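Local atomic coordinates of beta-agarase AgaA (Microbulbifer thermotolerans, PDB entry 3WZ1), a protein that hydrolyses the (1->4)-beta-D-galactosidic linkages of agarose from within the polymer, giving neoagarotetraose as its main final product. Residues D6-P11 with F186-V191; S172-A175 with K181-D184; M238-W243 with G248-D253. All coordinates share one frame; numbering follows the deposited sequence.

All three contacts belong to the GH16 catalytic domain, a beta-jelly roll. Contact 1 joins the N-terminal segment to strand 187-195 at the surface; contact 2 lies within the stretch of chain between its two halves, and contact 3 follows. The centres of contacts 1 and 2 lie about 16 Å apart, and the two touch where His187 CD2 comes 3.4 Å from Trp182 O. Contacts 2 and 3, centres about 18 Å apart, meet through Trp173 CH2 and Trp243 CH2 at 4.1 Å. Contact 1 sits about 29 Å from contact 3, centre to centre, across the chain's middle. The Tyr174 and Asp240 side chains each lie about 11 Å from that of Glu134, the predicted proton donor.

Contact 1: D6-P11 with F186-V191; sequences DGVPVP and FHRVGV
Val8 and Arg188 come at each other from opposite directions, and the branch that makes the touch is Val8 CG1, which sits over one face of the guanidinium, close to its centre and 3.4 Å from Arg188 CZ. With Val8 CG1 anti to the backbone N (chi1 -178°), this methyl is the one presented to the arginine. The second grip is polar. Arg188 NH1 donates to Pro9 O at 2.9 Å, nearly in line with the carbonyl bond; the N-H...O angle is 134°, with the oxygen lying 31° out of the guanidinium plane. Pro11 adds its ring carbon CD, 3.9 Å from Arg188 NH1 and oblique to the group. At the guanidinium edge, in its plane, water 1 accepts from Arg188 NH2 at 2.9 Å; its bond to Pro9 O, at 3.3 Å, is weak.

Arg188 gets there with a chain extended from CG to NE. NH1 also makes a salt bridge with Glu105 OE2. Arg270 comes close as well, donating to Val8 O and weakly to Pro9 O, so two arginines serve this one piece of backbone. A leucine in place of Arg188, without the guanidinium, would probably leave Pro9 O with only weak bonds among those described, to Arg270 and the water, the Val8 methyl without its flat support and Glu105 without this charged mate.

The contact lies at the surface. Strand 187-195 runs antiparallel between strands 102-109 and 198-203, with Val189 and Val191 packing against strand 128-135 from its other face. Segment 6-11 is a loop laid over these strands: Val8 rests on Trp268 and Val10 on Tyr272, both of strand 264-276, while Pro11 reaches Tyr103 of strand 102-109 and Tyr202 of strand 198-203.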
# COMPACT_ATOMS: atom_id res chain seq x y z
N ASP A 6 16.42 -11.28 -3.84
CA ASP A 6 17.75 -11.41 -4.47
C ASP A 6 17.57 -11.80 -5.93
O ASP A 6 16.86 -12.77 -6.25
CB ASP A 6 18.62 -12.46 -3.77
CG ASP A 6 19.25 -11.96 -2.45
OD1 ASP A 6 19.20 -10.75 -2.08
OD2 ASP A 6 19.82 -12.82 -1.74
N GLY A 7 18.21 -11.04 -6.81
CA GLY A 7 18.12 -11.28 -8.24
C GLY A 7 16.96 -10.62 -8.93
O GLY A 7 16.87 -10.67 -10.16
N VAL A 8 16.05 -10.01 -8.17
CA VAL A 8 14.89 -9.33 -8.76
C VAL A 8 15.26 -7.87 -8.97
O VAL A 8 15.38 -7.10 -8.02
CB VAL A 8 13.62 -9.49 -7.88
CG1 VAL A 8 12.41 -8.84 -8.52
CG2 VAL A 8 13.38 -10.97 -7.55
N PRO A 9 15.41 -7.47 -10.23
CA PRO A 9 15.96 -6.12 -10.42
C PRO A 9 15.00 -5.00 -10.02
O PRO A 9 13.80 -5.19 -9.97
CB PRO A 9 16.24 -6.03 -11.92
CG PRO A 9 15.71 -7.27 -12.54
CD PRO A 9 15.27 -8.22 -11.49
N VAL A 10 15.58 -3.83 -9.75
CA VAL A 10 14.81 -2.60 -9.62
C VAL A 10 14.62 -2.02 -11.04
O VAL A 10 15.59 -1.78 -11.74
CB VAL A 10 15.55 -1.59 -8.71
CG1 VAL A 10 14.84 -0.25 -8.68
CG2 VAL A 10 15.70 -2.14 -7.30
N PRO A 11 13.37 -1.81 -11.47
CA PRO A 11 13.12 -1.44 -12.87
C PRO A 11 13.30 0.05 -13.19
O PRO A 11 13.39 0.42 -14.36
CB PRO A 11 11.67 -1.87 -13.08
CG PRO A 11 11.04 -1.73 -11.72
CD PRO A 11 12.11 -2.09 -10.74
N PHE A 186 1.05 -13.80 -6.03
CA PHE A 186 1.90 -12.68 -5.63
C PHE A 186 2.35 -11.87 -6.85
O PHE A 186 2.77 -12.43 -7.85
CB PHE A 186 3.10 -13.15 -4.82
CG PHE A 186 2.74 -13.60 -3.45
CD1 PHE A 186 2.25 -14.87 -3.23
CD2 PHE A 186 2.85 -12.74 -2.38
CE1 PHE A 186 1.91 -15.29 -1.95
CE2 PHE A 186 2.50 -13.14 -1.10
CZ PHE A 186 2.02 -14.42 -0.89
N HIS A 187 2.24 -10.56 -6.74
CA HIS A 187 2.72 -9.64 -7.79
C HIS A 187 3.55 -8.58 -7.13
O HIS A 187 3.38 -8.31 -5.93
CB HIS A 187 1.55 -8.98 -8.49
CG HIS A 187 0.77 -9.92 -9.34
ND1 HIS A 187 1.11 -10.19 -10.65
CD2 HIS A 187 -0.29 -10.71 -9.05
CE1 HIS A 187 0.28 -11.09 -11.14
NE2 HIS A 187 -0.59 -11.41 -10.20
N ARG A 188 4.44 -7.96 -7.89
CA ARG A 188 5.22 -6.90 -7.29
C ARG A 188 4.80 -5.58 -7.88
O ARG A 188 4.60 -5.46 -9.09
CB ARG A 188 6.72 -7.16 -7.33
CG ARG A 188 7.37 -7.07 -8.65
CD ARG A 188 8.87 -7.28 -8.44
NE ARG A 188 9.55 -7.39 -9.72
CZ ARG A 188 10.52 -6.61 -10.17
NH1 ARG A 188 10.96 -5.56 -9.49
NH2 ARG A 188 11.07 -6.91 -11.35
N VAL A 189 4.58 -4.61 -7.01
CA VAL A 189 4.12 -3.30 -7.44
C VAL A 189 5.04 -2.30 -6.77
O VAL A 189 5.25 -2.35 -5.56
CB VAL A 189 2.65 -3.04 -7.08
CG1 VAL A 189 2.18 -1.73 -7.65
CG2 VAL A 189 1.79 -4.18 -7.59
N GLY A 190 5.62 -1.41 -7.56
CA GLY A 190 6.52 -0.41 -7.04
C GLY A 190 6.29 0.98 -7.58
O GLY A 190 5.70 1.16 -8.65
N VAL A 191 6.71 1.98 -6.81
CA VAL A 191 6.72 3.36 -7.31
C VAL A 191 8.12 3.93 -7.15
O VAL A 191 8.77 3.75 -6.11
CB VAL A 191 5.68 4.25 -6.60
CG1 VAL A 191 5.82 5.73 -6.99
CG2 VAL A 191 4.28 3.79 -6.92
O HOH W 1 12.69 -5.19 -13.08

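Contact 2: S172-A175 with K181-D184; sequences SWYA and KWRD
Tyr174 and Trp182 make an aromatic pair that meets at the ring margins, in the loop that leads from strand 173-174 to strand 187-195 of the GH16 jelly roll. There is no face-on overlap: the planes stand at 39° and the side chains cross at about a right angle. Tyr174 belongs to a short strand paired antiparallel with strand 150-158, bonded through its backbone to Leu150. Its CG is anti to the backbone N (chi1 172°), which carries the ring out to the indole as well as to Leu152 and Val208. Trp182 opens the 3-10 turn 182-184, closed by Asp184 N bonding to Lys181 O at 3.0 Å. The buried indole packs on Leu110 and Leu150, meets His187 edge-to-face, and gives a weak hydrogen bond from NE1 to Glu148 O. The pair thus joins strand 173-174 to the loop before strand 187-195, with the Tyr174 side chain about 11 Å from that of Glu134, the predicted proton donor. Between the rings the touch is narrow: Tyr174 CE2 lies 3.7 Å from Trp182 CZ2 and 3.8 Å from Trp182 CH2.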
# COMPACT_ATOMS: atom_id res chain seq x y z
N SER A 172 -5.58 5.44 -14.22
CA SER A 172 -5.34 5.24 -12.77
C SER A 172 -5.88 3.90 -12.26
O SER A 172 -5.61 3.53 -11.10
CB SER A 172 -5.93 6.40 -11.97
OG SER A 172 -7.36 6.41 -12.04
N TRP A 173 -6.65 3.18 -13.07
CA TRP A 173 -7.02 1.81 -12.77
C TRP A 173 -6.40 0.88 -13.81
O TRP A 173 -6.84 0.82 -14.97
CB TRP A 173 -8.54 1.64 -12.73
CG TRP A 173 -9.21 2.41 -11.66
CD1 TRP A 173 -9.62 3.71 -11.71
CD2 TRP A 173 -9.58 1.92 -10.37
NE1 TRP A 173 -10.21 4.07 -10.53
CE2 TRP A 173 -10.20 2.99 -9.69
CE3 TRP A 173 -9.43 0.69 -9.71
CZ2 TRP A 173 -10.68 2.87 -8.39
CZ3 TRP A 173 -9.93 0.58 -8.42
CH2 TRP A 173 -10.55 1.66 -7.78
N TYR A 174 -5.34 0.20 -13.41
CA TYR A 174 -4.50 -0.56 -14.34
C TYR A 174 -4.93 -2.02 -14.45
O TYR A 174 -5.03 -2.73 -13.44
CB TYR A 174 -3.03 -0.49 -13.89
CG TYR A 174 -2.14 -1.41 -14.70
CD1 TYR A 174 -1.70 -1.02 -15.96
CD2 TYR A 174 -1.82 -2.68 -14.26
CE1 TYR A 174 -0.93 -1.86 -16.74
CE2 TYR A 174 -1.05 -3.54 -15.03
CZ TYR A 174 -0.62 -3.12 -16.28
OH TYR A 174 0.13 -3.95 -17.06
N ALA A 175 -5.14 -2.48 -15.69
CA ALA A 175 -5.32 -3.90 -16.00
C ALA A 175 -4.24 -4.27 -17.04
O ALA A 175 -3.87 -3.42 -17.84
CB ALA A 175 -6.71 -4.15 -16.57
N LYS A 181 -6.27 -11.63 -12.70
CA LYS A 181 -6.91 -11.25 -11.44
C LYS A 181 -5.79 -11.22 -10.43
O LYS A 181 -5.23 -12.25 -10.07
CB LYS A 181 -8.00 -12.23 -11.09
CG LYS A 181 -9.17 -12.20 -12.07
CD LYS A 181 -9.86 -13.54 -12.12
CE LYS A 181 -11.12 -13.48 -12.98
NZ LYS A 181 -10.77 -13.14 -14.38
N TRP A 182 -5.46 -10.01 -9.99
CA TRP A 182 -4.26 -9.80 -9.18
C TRP A 182 -4.28 -10.63 -7.89
O TRP A 182 -3.23 -11.10 -7.46
CB TRP A 182 -4.08 -8.30 -8.89
CG TRP A 182 -4.06 -7.51 -10.17
CD1 TRP A 182 -5.07 -6.81 -10.71
CD2 TRP A 182 -2.98 -7.44 -11.12
NE1 TRP A 182 -4.70 -6.27 -11.92
CE2 TRP A 182 -3.42 -6.66 -12.20
CE3 TRP A 182 -1.68 -7.97 -11.15
CZ2 TRP A 182 -2.61 -6.38 -13.30
CZ3 TRP A 182 -0.88 -7.69 -12.22
CH2 TRP A 182 -1.34 -6.92 -13.30
N ARG A 183 -5.46 -10.84 -7.32
CA ARG A 183 -5.60 -11.66 -6.11
C ARG A 183 -5.12 -13.12 -6.24
O ARG A 183 -4.86 -13.79 -5.22
CB ARG A 183 -7.07 -11.69 -5.64
CG ARG A 183 -7.98 -12.32 -6.70
CD ARG A 183 -9.09 -13.18 -6.16
NE ARG A 183 -9.70 -13.85 -7.32
CZ ARG A 183 -10.65 -13.36 -8.11
NH1 ARG A 183 -11.16 -12.16 -7.93
NH2 ARG A 183 -11.10 -14.10 -9.13
N ASP A 184 -4.97 -13.62 -7.47
CA ASP A 184 -4.65 -15.03 -7.65
C ASP A 184 -3.20 -15.43 -7.41
O ASP A 184 -2.89 -16.62 -7.39
CB ASP A 184 -5.05 -15.48 -9.05
CG ASP A 184 -6.55 -15.59 -9.23
OD1 ASP A 184 -7.29 -15.62 -8.23
OD2 ASP A 184 -6.99 -15.66 -10.41

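Contact 3: M238-W243 with G248-D253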
# COMPACT_ATOMS: atom_id res chain seq x y z
N MET A 238 -5.23 -3.39 5.52
CA MET A 238 -6.47 -3.39 4.75
C MET A 238 -7.34 -2.27 5.26
O MET A 238 -7.19 -1.81 6.39
CB MET A 238 -7.25 -4.70 4.83
CG MET A 238 -6.73 -5.79 3.90
SD MET A 238 -7.81 -7.21 3.76
CE MET A 238 -7.41 -8.12 5.22
N GLU A 239 -8.25 -1.83 4.40
CA GLU A 239 -9.24 -0.81 4.73
C GLU A 239 -10.61 -1.18 4.21
O GLU A 239 -10.76 -1.62 3.06
CB GLU A 239 -8.86 0.54 4.14
CG GLU A 239 -7.63 1.16 4.80
CD GLU A 239 -7.16 2.45 4.15
OE1 GLU A 239 -7.89 2.99 3.26
OE2 GLU A 239 -6.05 2.93 4.52
N ASP A 240 -11.62 -0.95 5.04
CA ASP A 240 -12.99 -0.83 4.57
C ASP A 240 -13.14 0.67 4.31
O ASP A 240 -13.11 1.47 5.25
CB ASP A 240 -13.97 -1.32 5.64
CG ASP A 240 -15.39 -1.13 5.23
OD1 ASP A 240 -15.97 -2.05 4.58
OD2 ASP A 240 -15.92 -0.03 5.51
N GLN A 241 -13.22 1.05 3.03
CA GLN A 241 -13.17 2.45 2.63
C GLN A 241 -14.57 3.02 2.45
O GLN A 241 -15.47 2.31 1.99
CB GLN A 241 -12.34 2.61 1.35
CG GLN A 241 -10.90 2.15 1.54
CD GLN A 241 -10.04 2.31 0.31
OE1 GLN A 241 -10.52 2.23 -0.84
NE2 GLN A 241 -8.75 2.51 0.52
N ASN A 242 -14.74 4.29 2.78
CA ASN A 242 -16.07 4.89 2.74
C ASN A 242 -16.75 4.85 1.36
O ASN A 242 -17.94 4.59 1.29
CB ASN A 242 -16.06 6.33 3.22
CG ASN A 242 -15.86 6.45 4.71
OD1 ASN A 242 -16.82 6.50 5.50
ND2 ASN A 242 -14.64 6.50 5.11
N TRP A 243 -15.99 5.08 0.30
CA TRP A 243 -16.59 5.09 -1.04
C TRP A 243 -17.21 3.72 -1.37
O TRP A 243 -18.06 3.63 -2.25
CB TRP A 243 -15.60 5.53 -2.13
CG TRP A 243 -14.59 4.51 -2.48
CD1 TRP A 243 -13.48 4.15 -1.74
CD2 TRP A 243 -14.59 3.65 -3.62
NE1 TRP A 243 -12.80 3.14 -2.36
CE2 TRP A 243 -13.46 2.80 -3.52
CE3 TRP A 243 -15.44 3.53 -4.73
CZ2 TRP A 243 -13.16 1.85 -4.47
CZ3 TRP A 243 -15.13 2.57 -5.68
CH2 TRP A 243 -14.00 1.73 -5.55
N GLY A 248 -22.85 0.55 0.24
CA GLY A 248 -23.38 -0.81 0.28
C GLY A 248 -22.44 -1.94 -0.08
O GLY A 248 -22.90 -3.08 -0.25
N ILE A 249 -21.14 -1.66 -0.18
CA ILE A 249 -20.15 -2.72 -0.45
C ILE A 249 -19.19 -2.81 0.74
O ILE A 249 -18.36 -1.94 0.95
CB ILE A 249 -19.39 -2.48 -1.76
CG1 ILE A 249 -20.35 -2.55 -2.95
CG2 ILE A 249 -18.27 -3.51 -1.93
CD1 ILE A 249 -19.67 -2.42 -4.29
N THR A 250 -19.32 -3.90 1.48
CA THR A 250 -18.55 -4.16 2.69
C THR A 250 -18.60 -5.67 2.94
O THR A 250 -19.55 -6.34 2.50
CB THR A 250 -19.12 -3.32 3.88
OG1 THR A 250 -18.23 -3.38 5.01
CG2 THR A 250 -20.47 -3.86 4.34
N PRO A 251 -17.59 -6.23 3.61
CA PRO A 251 -17.59 -7.68 3.76
C PRO A 251 -18.78 -8.23 4.54
O PRO A 251 -19.26 -7.60 5.49
CB PRO A 251 -16.31 -7.98 4.52
CG PRO A 251 -15.44 -6.82 4.22
CD PRO A 251 -16.34 -5.64 4.13
N THR A 252 -19.20 -9.42 4.16
CA THR A 252 -20.21 -10.15 4.92
C THR A 252 -19.53 -10.94 6.04
O THR A 252 -18.31 -11.21 6.02
CB THR A 252 -20.98 -11.13 4.03
OG1 THR A 252 -20.08 -12.14 3.56
CG2 THR A 252 -21.63 -10.42 2.86
N ASP A 253 -20.31 -11.37 7.04
CA ASP A 253 -19.78 -12.24 8.07
C ASP A 253 -19.18 -13.53 7.49
O ASP A 253 -18.17 -14.01 7.95
CB ASP A 253 -20.88 -12.64 9.07
CG ASP A 253 -21.37 -11.50 9.92
OD1 ASP A 253 -20.89 -10.36 9.80
OD2 ASP A 253 -22.26 -11.75 10.76
O HOH W 2 -15.66 -2.36 1.83
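Thr250 and Asp240 cross obliquely, and the hydroxyl of one meets the carboxylate of the other: Thr250 OG1 donates to Asp240 OD1 at 2.7 Å. The approach is from above the carboxylate, 39° out of its plane. Asp240 turns its CG anti to the backbone N (chi1 176°), which carries the acid across to segment 248-253. The same OD1 lies 3.6 Å from Pro251 CD, so the proline ring borders the oxygen just beside the threonine. Water 2 stands 2.8 Å from Asp240 OD1 and 2.9 Å from Ile249 O; it probably shares its two hydrogens among several acceptors. The other carboxylate oxygen, OD2, is held by Ser245 OG and Leu59 N, and with both oxygens engaged the group has little freedom to turn.

The next side chain along, Gln241, works in a different direction. Its NE2 donates to Glu239 OE1 at 2.9 Å in a nearly straight bond of 170°; Glu239 OE1 lies in the amide plane, while the nitrogen meets it from above the carboxylate plane. At the amide's other end, OE1 accepts from Trp243 NE1 at 2.9 Å, and it lies in the plane of the indole. These two bonds fix which way round the amide sits. Tyr136 OH also bonds to OE1.

Gln241 NE2 reaches a further acceptor, Glu134 OE2, so Glu239 and Trp243 probably help to orient a glutamine that bonds to the predicted proton donor. The Asp240-Thr250 bond, meanwhile, fastens the loop after helix 242-245 to the end of strand 232-239. The whole is consistent with a strand end and loop beside the predicted active site of the GH16 jelly roll, reached through the Gln241-Glu134 bond.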